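Local coordinates for protein putative polyketide biosynthesis enoyl-CoA hydratase homolog pksH (Bacillus subtilis, PDB 3HP0) that catalyses dehydration of a carrier-tethered (S)-3-hydroxy-3-methylglutaryl group to 3-methylglutaconyl during biosynthesis of the antibiotic bacillaene, as a member of the enoyl-CoA hydratase/isomerase family, at residues T5-K10 with N32-E37; G117-T122 with W178-A183; S171-S176 with D182-E187. All coordinates share one frame; numbering follows the deposited sequence.

Contact 1 of 3, residues T5-K10 with N32-E37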
loop_
_atom_site.group_PDB
_atom_site.type_symbol
_atom_site.label_atom_id
_atom_site.label_comp_id
_atom_site.label_asym_id
_atom_site.label_seq_id
_atom_site.Cartn_x
_atom_site.Cartn_y
_atom_site.Cartn_z
ATOM N N THR A 5 12.175 -16.951 7.944
ATOM C CA THR A 5 13.084 -16.471 6.854
ATOM C C THR A 5 12.305 -15.742 5.758
ATOM O O THR A 5 12.889 -14.968 4.992
ATOM C CB THR A 5 13.901 -17.653 6.254
ATOM O OG1 THR A 5 15.198 -17.684 6.868
ATOM C CG2 THR A 5 14.034 -17.521 4.720
ATOM N N TYR A 6 10.996 -16.002 5.691
ATOM C CA TYR A 6 10.093 -15.339 4.744
ATOM C C TYR A 6 10.131 -15.744 3.270
ATOM O O TYR A 6 11.201 -15.850 2.671
ATOM C CB TYR A 6 10.280 -13.816 4.840
ATOM C CG TYR A 6 10.291 -13.317 6.269
ATOM C CD1 TYR A 6 11.396 -12.628 6.782
ATOM C CD2 TYR A 6 9.225 -13.591 7.132
ATOM C CE1 TYR A 6 11.444 -12.230 8.125
ATOM C CE2 TYR A 6 9.259 -13.194 8.479
ATOM C CZ TYR A 6 10.378 -12.517 8.970
ATOM O OH TYR A 6 10.449 -12.139 10.294
ATOM N N GLN A 7 8.944 -15.941 2.692
ATOM C CA GLN A 7 8.800 -16.307 1.285
ATOM C C GLN A 7 8.662 -15.085 0.372
ATOM O O GLN A 7 8.978 -15.163 -0.813
ATOM C CB GLN A 7 7.555 -17.177 1.067
ATOM C CG GLN A 7 7.703 -18.670 1.273
ATOM C CD GLN A 7 6.729 -19.449 0.389
ATOM O OE1 GLN A 7 5.567 -19.061 0.233
ATOM N NE2 GLN A 7 7.199 -20.554 -0.188
ATOM N N THR A 8 8.190 -13.963 0.906
ATOM C CA THR A 8 7.979 -12.792 0.060
ATOM C C THR A 8 8.771 -11.528 0.367
ATOM O O THR A 8 8.805 -10.599 -0.444
ATOM C CB THR A 8 6.491 -12.404 0.049
ATOM O OG1 THR A 8 6.070 -12.081 1.383
ATOM C CG2 THR A 8 5.642 -13.561 -0.475
ATOM N N ILE A 9 9.406 -11.475 1.528
ATOM C CA ILE A 9 10.163 -10.282 1.892
ATOM C C ILE A 9 11.547 -10.554 2.462
ATOM O O ILE A 9 11.815 -11.634 2.997
ATOM C CB ILE A 9 9.401 -9.432 2.933
ATOM C CG1 ILE A 9 9.086 -10.281 4.167
ATOM C CG2 ILE A 9 8.143 -8.856 2.311
ATOM C CD1 ILE A 9 8.459 -9.517 5.305
ATOM N N LYS A 10 12.419 -9.555 2.338
ATOM C CA LYS A 10 13.770 -9.637 2.874
ATOM C C LYS A 10 13.833 -8.619 4.006
ATOM O O LYS A 10 13.743 -7.416 3.772
ATOM C CB LYS A 10 14.820 -9.254 1.829
ATOM C CG LYS A 10 14.552 -9.691 0.402
ATOM C CD LYS A 10 15.725 -9.287 -0.490
ATOM C CE LYS A 10 15.307 -9.088 -1.945
ATOM N NZ LYS A 10 14.801 -10.324 -2.619
ATOM N N ASN A 32 0.041 -11.359 -2.251
ATOM C CA ASN A 32 -0.545 -12.680 -2.017
ATOM C C ASN A 32 -1.148 -12.617 -0.613
ATOM O O ASN A 32 -1.523 -11.535 -0.154
ATOM C CB ASN A 32 0.541 -13.782 -2.083
ATOM N N ASP A 33 -1.242 -13.758 0.069
ATOM C CA ASP A 33 -1.794 -13.778 1.424
ATOM C C ASP A 33 -0.700 -14.110 2.426
ATOM O O ASP A 33 -0.869 -13.907 3.626
ATOM C CB ASP A 33 -2.941 -14.788 1.531
ATOM C CG ASP A 33 -4.050 -14.512 0.528
ATOM O OD1 ASP A 33 -3.899 -14.919 -0.646
ATOM O OD2 ASP A 33 -5.062 -13.878 0.909
ATOM N N THR A 34 0.424 -14.617 1.930
ATOM C CA THR A 34 1.550 -14.956 2.794
ATOM C C THR A 34 2.296 -13.662 3.132
ATOM O O THR A 34 2.750 -13.453 4.263
ATOM C CB THR A 34 2.521 -15.935 2.083
ATOM O OG1 THR A 34 1.796 -17.088 1.644
ATOM C CG2 THR A 34 3.640 -16.380 3.019
ATOM N N LEU A 35 2.408 -12.799 2.126
ATOM C CA LEU A 35 3.080 -11.513 2.261
ATOM C C LEU A 35 2.489 -10.679 3.394
ATOM O O LEU A 35 3.221 -10.019 4.128
ATOM C CB LEU A 35 2.992 -10.739 0.939
ATOM C CG LEU A 35 3.643 -9.353 0.867
ATOM C CD1 LEU A 35 4.040 -9.043 -0.559
ATOM C CD2 LEU A 35 2.685 -8.307 1.388
ATOM N N ILE A 36 1.166 -10.708 3.534
ATOM C CA ILE A 36 0.485 -9.953 4.583
ATOM C C ILE A 36 0.855 -10.465 5.969
ATOM O O ILE A 36 1.091 -9.685 6.897
ATOM C CB ILE A 36 -1.040 -10.048 4.429
ATOM C CG1 ILE A 36 -1.469 -9.389 3.120
ATOM C CG2 ILE A 36 -1.727 -9.392 5.615
ATOM C CD1 ILE A 36 -2.955 -9.475 2.856
ATOM N N GLU A 37 0.891 -11.785 6.100
ATOM C CA GLU A 37 1.226 -12.428 7.360
ATOM C C GLU A 37 2.673 -12.139 7.767
ATOM O O GLU A 37 2.946 -11.811 8.920
ATOM C CB GLU A 37 0.989 -13.943 7.248
ATOM C CG GLU A 37 1.337 -14.745 8.501
ATOM C CD GLU A 37 0.701 -14.182 9.765
ATOM O OE1 GLU A 37 1.050 -13.048 10.163
ATOM O OE2 GLU A 37 -0.148 -14.870 10.366
#
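Gln7 meets Thr34 at the outer margin of this contact, its OE1 4.3 Å from Thr34 CG2, a loose approach between an amide oxygen and a methyl. Thr8 carries most of the packing. Its CA lies 5.5 Å from that of Leu35, and the two side chains cross at about a right angle on the first turn of helix 34-48. The hydroxyl is the part that touches, by packing only: OG1 is 3.2 Å from Leu35 CA and 3.4 Å from Leu35 CB. A chi1 of 61° sets OG1 between the backbone N and carbonyl carbon of Thr8, while CG2 comes to 4.1 Å from Leu35 CB. Ile9 then begins strand 9-14, one of the two outer strands of the main crotonase-like sheet within this chain, and packs against Val42 one helical turn beyond Glu38. The contact thus seats the chain entry to the first strand on the start of the first helix. Across the two segments the chemistry is van der Waals contact; Glu38 adds a polar grip, its carboxylate accepting from the backbone N of Gln7 and of Thr8, which probably helps hold the turn before the strand through its main chain.

Contact 2 of 3, residues G117-T122 with W178-A183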
loop_
_atom_site.group_PDB
_atom_site.type_symbol
_atom_site.label_atom_id
_atom_site.label_comp_id
_atom_site.label_asym_id
_atom_site.label_seq_id
_atom_site.Cartn_x
_atom_site.Cartn_y
_atom_site.Cartn_z
ATOM N N GLY A 117 -1.943 1.375 -1.608
ATOM C CA GLY A 117 -2.381 1.227 -0.234
ATOM C C GLY A 117 -1.173 1.464 0.660
ATOM O O GLY A 117 -1.179 2.348 1.523
ATOM N N PHE A 118 -0.122 0.681 0.429
ATOM C CA PHE A 118 1.120 0.790 1.189
ATOM C C PHE A 118 1.682 2.216 1.265
ATOM O O PHE A 118 1.931 2.724 2.352
ATOM C CB PHE A 118 2.184 -0.146 0.589
ATOM C CG PHE A 118 1.985 -1.590 0.942
ATOM C CD1 PHE A 118 2.363 -2.068 2.193
ATOM C CD2 PHE A 118 1.396 -2.477 0.034
ATOM C CE1 PHE A 118 2.158 -3.408 2.544
ATOM C CE2 PHE A 118 1.185 -3.828 0.380
ATOM C CZ PHE A 118 1.568 -4.287 1.641
ATOM N N VAL A 119 1.876 2.856 0.117
ATOM C CA VAL A 119 2.430 4.205 0.088
ATOM C C VAL A 119 1.574 5.234 0.825
ATOM O O VAL A 119 2.098 6.117 1.511
ATOM C CB VAL A 119 2.650 4.680 -1.368
ATOM C CG1 VAL A 119 3.099 6.121 -1.381
ATOM C CG2 VAL A 119 3.698 3.792 -2.061
ATOM N N SER A 120 0.260 5.111 0.684
ATOM C CA SER A 120 -0.672 6.026 1.316
ATOM C C SER A 120 -0.689 5.857 2.823
ATOM O O SER A 120 -0.780 6.841 3.559
ATOM C CB SER A 120 -2.092 5.787 0.795
ATOM O OG SER A 120 -2.154 5.866 -0.617
ATOM N N ALA A 121 -0.616 4.601 3.266
ATOM C CA ALA A 121 -0.662 4.264 4.681
ATOM C C ALA A 121 0.575 4.637 5.490
ATOM O O ALA A 121 0.454 4.992 6.671
ATOM C CB ALA A 121 -0.938 2.776 4.837
ATOM N N THR A 122 1.758 4.552 4.876
ATOM C CA THR A 122 2.977 4.869 5.589
ATOM C C THR A 122 2.927 6.304 6.080
ATOM O O THR A 122 2.275 7.153 5.469
ATOM C CB THR A 122 4.249 4.629 4.707
ATOM O OG1 THR A 122 4.239 5.471 3.541
ATOM C CG2 THR A 122 4.308 3.156 4.274
ATOM N N TRP A 178 -0.197 17.048 -4.695
ATOM C CA TRP A 178 -1.405 16.566 -4.031
ATOM C C TRP A 178 -1.216 16.075 -2.596
ATOM O O TRP A 178 -2.169 16.030 -1.820
ATOM C CB TRP A 178 -2.040 15.444 -4.849
ATOM C CG TRP A 178 -2.485 15.857 -6.219
ATOM C CD1 TRP A 178 -2.403 17.103 -6.776
ATOM C CD2 TRP A 178 -3.094 15.016 -7.206
ATOM N NE1 TRP A 178 -2.926 17.088 -8.045
ATOM C CE2 TRP A 178 -3.364 15.822 -8.332
ATOM C CE3 TRP A 178 -3.451 13.660 -7.242
ATOM C CZ2 TRP A 178 -3.964 15.315 -9.488
ATOM C CZ3 TRP A 178 -4.048 13.159 -8.387
ATOM C CH2 TRP A 178 -4.305 13.986 -9.493
ATOM N N GLY A 179 0.004 15.701 -2.242
ATOM C CA GLY A 179 0.243 15.214 -0.900
ATOM C C GLY A 179 0.358 13.705 -0.857
ATOM O O GLY A 179 0.539 13.141 0.221
ATOM N N LEU A 180 0.242 13.049 -2.017
ATOM C CA LEU A 180 0.362 11.594 -2.085
ATOM C C LEU A 180 1.738 11.170 -1.579
ATOM O O LEU A 180 1.880 10.148 -0.916
ATOM C CB LEU A 180 0.168 11.091 -3.514
ATOM C CG LEU A 180 0.433 9.584 -3.703
ATOM C CD1 LEU A 180 -0.240 8.784 -2.585
ATOM C CD2 LEU A 180 -0.081 9.122 -5.064
ATOM N N ILE A 181 2.759 11.951 -1.900
ATOM C CA ILE A 181 4.089 11.646 -1.433
ATOM C C ILE A 181 4.702 12.912 -0.837
ATOM O O ILE A 181 4.458 14.025 -1.318
ATOM C CB ILE A 181 5.018 11.089 -2.583
ATOM C CG1 ILE A 181 4.949 11.998 -3.796
ATOM C CG2 ILE A 181 4.631 9.660 -2.962
ATOM C CD1 ILE A 181 5.954 13.110 -3.734
ATOM N N ASP A 182 5.472 12.738 0.232
ATOM C CA ASP A 182 6.150 13.842 0.896
ATOM C C ASP A 182 7.564 13.727 0.335
ATOM O O ASP A 182 8.192 12.683 0.467
ATOM C CB ASP A 182 6.189 13.615 2.424
ATOM C CG ASP A 182 4.892 13.057 2.974
ATOM O OD1 ASP A 182 4.700 11.819 2.961
ATOM O OD2 ASP A 182 4.031 13.843 3.434
ATOM N N ALA A 183 8.064 14.757 -0.325
ATOM C CA ALA A 183 9.436 14.707 -0.869
ATOM C C ALA A 183 9.764 13.573 -1.855
ATOM O O ALA A 183 9.382 12.421 -1.690
ATOM C CB ALA A 183 10.432 14.663 0.260
#
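Ser120 and Leu180 bring the two backbones closest, their CA atoms 6.6 Å apart, with Val119 and Ile181 next at 7.8 Å. In this crotonase-fold domain, residues 117-121 form the last turn of helix 115-121, the helix that in relatives follows the glycine-rich turn supplying an oxyanion-hole N-H, and Thr122 is the first residue beyond it. Ala121 N to Gly117 O at 2.9 Å and Thr122 N to Phe118 O are its closing helical bonds. The opposing segment is irregular: Gly179 leaves helix 172-178 with a positive phi of 102°, turning the chain so that Leu180 and Ile181 pass beside the helix end. Arg154 joins the two backbones from outside, donating to Ser120 O, Thr122 O and Gly179 O and forming a salt bridge with Asp182, whose OD1 also accepts from Ala125 N.

Between the segments themselves the contact is buried and largely apolar. Val119 places CG1 anti to its own nitrogen (chi1 175°), which carries this methyl to 4.2 Å from Ile181 CG2 and 4.4 Å from Leu180 CD1. Val119 and Ile181 lie alongside each other and point the same way. The CB of Leu180 is not aimed at the helix, yet the end of its side chain comes nearer; Leu180 also packs on Leu151 of helix 148-155. The contact therefore ties the helix end to the loop that follows helix 172-178. The hydroxyl of Ser120 is satisfied within its own helix by Leu116 O, and its OG meets Leu180 CD1 at 4.0 Å.

Contact 3 of 3, residues S171-S176 with D182-E187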
loop_
_atom_site.group_PDB
_atom_site.type_symbol
_atom_site.label_atom_id
_atom_site.label_comp_id
_atom_site.label_asym_id
_atom_site.label_seq_id
_atom_site.Cartn_x
_atom_site.Cartn_y
_atom_site.Cartn_z
ATOM N N SER A 171 1.827 11.783 -12.421
ATOM C CA SER A 171 3.269 11.955 -12.321
ATOM C C SER A 171 3.733 12.098 -10.872
ATOM O O SER A 171 2.933 12.365 -9.973
ATOM C CB SER A 171 3.689 13.195 -13.103
ATOM O OG SER A 171 3.159 14.362 -12.497
ATOM N N VAL A 172 5.031 11.926 -10.651
ATOM C CA VAL A 172 5.576 12.073 -9.317
ATOM C C VAL A 172 5.394 13.527 -8.873
ATOM O O VAL A 172 5.358 13.820 -7.678
ATOM C CB VAL A 172 7.073 11.690 -9.275
ATOM C CG1 VAL A 172 7.862 12.543 -10.246
ATOM C CG2 VAL A 172 7.607 11.851 -7.859
ATOM N N GLN A 173 5.263 14.432 -9.845
ATOM C CA GLN A 173 5.061 15.857 -9.562
ATOM C C GLN A 173 3.681 16.103 -8.955
ATOM O O GLN A 173 3.560 16.783 -7.930
ATOM C CB GLN A 173 5.175 16.704 -10.840
ATOM C CG GLN A 173 6.575 16.900 -11.406
ATOM C CD GLN A 173 7.221 15.609 -11.872
ATOM O OE1 GLN A 173 6.561 14.721 -12.422
ATOM N NE2 GLN A 173 8.531 15.507 -11.671
ATOM N N GLU A 174 2.641 15.567 -9.598
ATOM C CA GLU A 174 1.280 15.742 -9.101
ATOM C C GLU A 174 1.157 15.073 -7.740
ATOM O O GLU A 174 0.570 15.636 -6.816
ATOM C CB GLU A 174 0.259 15.122 -10.049
ATOM C CG GLU A 174 0.481 15.436 -11.497
ATOM C CD GLU A 174 -0.607 14.853 -12.376
ATOM O OE1 GLU A 174 -1.708 15.451 -12.421
ATOM O OE2 GLU A 174 -0.359 13.796 -13.008
ATOM N N ALA A 175 1.707 13.869 -7.623
ATOM C CA ALA A 175 1.660 13.151 -6.360
ATOM C C ALA A 175 2.201 14.073 -5.267
ATOM O O ALA A 175 1.642 14.150 -4.169
ATOM C CB ALA A 175 2.501 11.875 -6.441
ATOM N N SER A 176 3.282 14.781 -5.586
ATOM C CA SER A 176 3.904 15.697 -4.633
ATOM C C SER A 176 2.987 16.864 -4.324
ATOM O O SER A 176 2.754 17.189 -3.160
ATOM C CB SER A 176 5.239 16.227 -5.176
ATOM O OG SER A 176 5.838 17.147 -4.269
ATOM N N ASP A 182 5.472 12.738 0.232
ATOM C CA ASP A 182 6.150 13.842 0.896
ATOM C C ASP A 182 7.564 13.727 0.335
ATOM O O ASP A 182 8.192 12.683 0.467
ATOM C CB ASP A 182 6.189 13.615 2.424
ATOM C CG ASP A 182 4.892 13.057 2.974
ATOM O OD1 ASP A 182 4.700 11.819 2.961
ATOM O OD2 ASP A 182 4.031 13.843 3.434
ATOM N N ALA A 183 8.064 14.757 -0.325
ATOM C CA ALA A 183 9.436 14.707 -0.869
ATOM C C ALA A 183 9.764 13.573 -1.855
ATOM O O ALA A 183 9.382 12.421 -1.690
ATOM C CB ALA A 183 10.432 14.663 0.260
ATOM N N PHE A 184 10.522 13.931 -2.877
ATOM C CA PHE A 184 10.945 13.001 -3.900
ATOM C C PHE A 184 12.189 13.620 -4.523
ATOM O O PHE A 184 12.397 14.831 -4.428
ATOM C CB PHE A 184 9.831 12.809 -4.940
ATOM C CG PHE A 184 9.676 13.966 -5.881
ATOM C CD1 PHE A 184 10.373 13.988 -7.092
ATOM C CD2 PHE A 184 8.803 15.020 -5.584
ATOM C CE1 PHE A 184 10.226 15.044 -7.973
ATOM C CE2 PHE A 184 8.651 16.086 -6.470
ATOM C CZ PHE A 184 9.353 16.089 -7.671
ATOM N N ASP A 185 13.014 12.791 -5.154
ATOM C CA ASP A 185 14.234 13.290 -5.768
ATOM C C ASP A 185 14.904 12.221 -6.619
ATOM O O ASP A 185 14.700 11.026 -6.399
ATOM C CB ASP A 185 15.191 13.764 -4.666
ATOM C CG ASP A 185 16.381 14.543 -5.208
ATOM O OD1 ASP A 185 17.276 13.938 -5.853
ATOM O OD2 ASP A 185 16.412 15.777 -4.986
ATOM N N ALA A 186 15.712 12.644 -7.587
ATOM C CA ALA A 186 16.403 11.680 -8.437
ATOM C C ALA A 186 17.280 10.779 -7.570
ATOM O O ALA A 186 17.458 9.597 -7.869
ATOM C CB ALA A 186 17.244 12.392 -9.467
ATOM N N GLU A 187 17.814 11.343 -6.492
ATOM C CA GLU A 187 18.649 10.589 -5.574
ATOM C C GLU A 187 17.850 10.161 -4.339
ATOM O O GLU A 187 18.078 10.648 -3.231
ATOM C CB GLU A 187 19.851 11.421 -5.135
ATOM C CG GLU A 187 20.843 11.655 -6.255
ATOM C CD GLU A 187 22.011 12.520 -5.819
ATOM O OE1 GLU A 187 21.763 13.681 -5.420
ATOM O OE2 GLU A 187 23.168 12.036 -5.876
#
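Phe184 lays one face of its ring against Val172, giving a CH-pi contact between the first turn of helix 172-178 and the loop that folds back along it in this crotonase-fold chain. Val172 CG2 stands 3.9 Å from the ring centroid and 26° off the ring normal. Its offset runs toward the rim, for the same methyl is 3.6 Å from Phe184 CG. The other methyl, CG1, grazes Phe184 CE1.

The remaining neighbours come from different directions. Ser176, one helical turn on from Val172, sets OG in the ring plane at an edge, 3.7 Å from Phe184 CE2, whereas its CB approaches the same carbon obliquely. The CB of Gln173 points away from the loop. A bend at chi2 (64°) then returns its amide, which stands 86° to the ring plane with NE2 4.1 Å from Phe184 CE1. Three side chains of the helix thus meet the ring, Val172 over a face, Ser176 OG in plane at the edge and Gln173 obliquely, and this aromatic is the main link of the loop to the helix.

Both ends of the contact have ordered turns. A capping box starts the helix: Ser171 OG accepts from Glu174 N at 3.2 Å, and Glu174 OE2 accepts from Ser171 N at 3.0 Å, so each side chain accepts from the other's backbone N-H. Beyond the ring, Asp185 bonds through its backbone to Ala127, attaching the loop to strand 124-127. An Asx turn follows, in which the anti lone pair of Asp185 OD1 accepts from Glu187 N at 2.7 Å.

Contacts 2 and 3 are neighbours, with centres 10 Å apart, and share Asp182 and Ala183: the loop that leaves helix 172-178 packs first on helix 115-121 and then back on its own parent helix. Ile181 CD1 comes within 3.4 Å of Ser176 CA. Contact 1 lies on the opposite side of the chain's centre, 22 Å from contact 2 and 28 Å from contact 3, centre to centre. It still touches contact 2, at Leu35 CD2 to Phe118 CZ, 4.2 Å. Neither touches the catalytic residues: the side chain of Leu35 is about 10 Å from that of Asp68, that of Ser120 about 11 Å from that of Glu137. Contact 3 lies away from these.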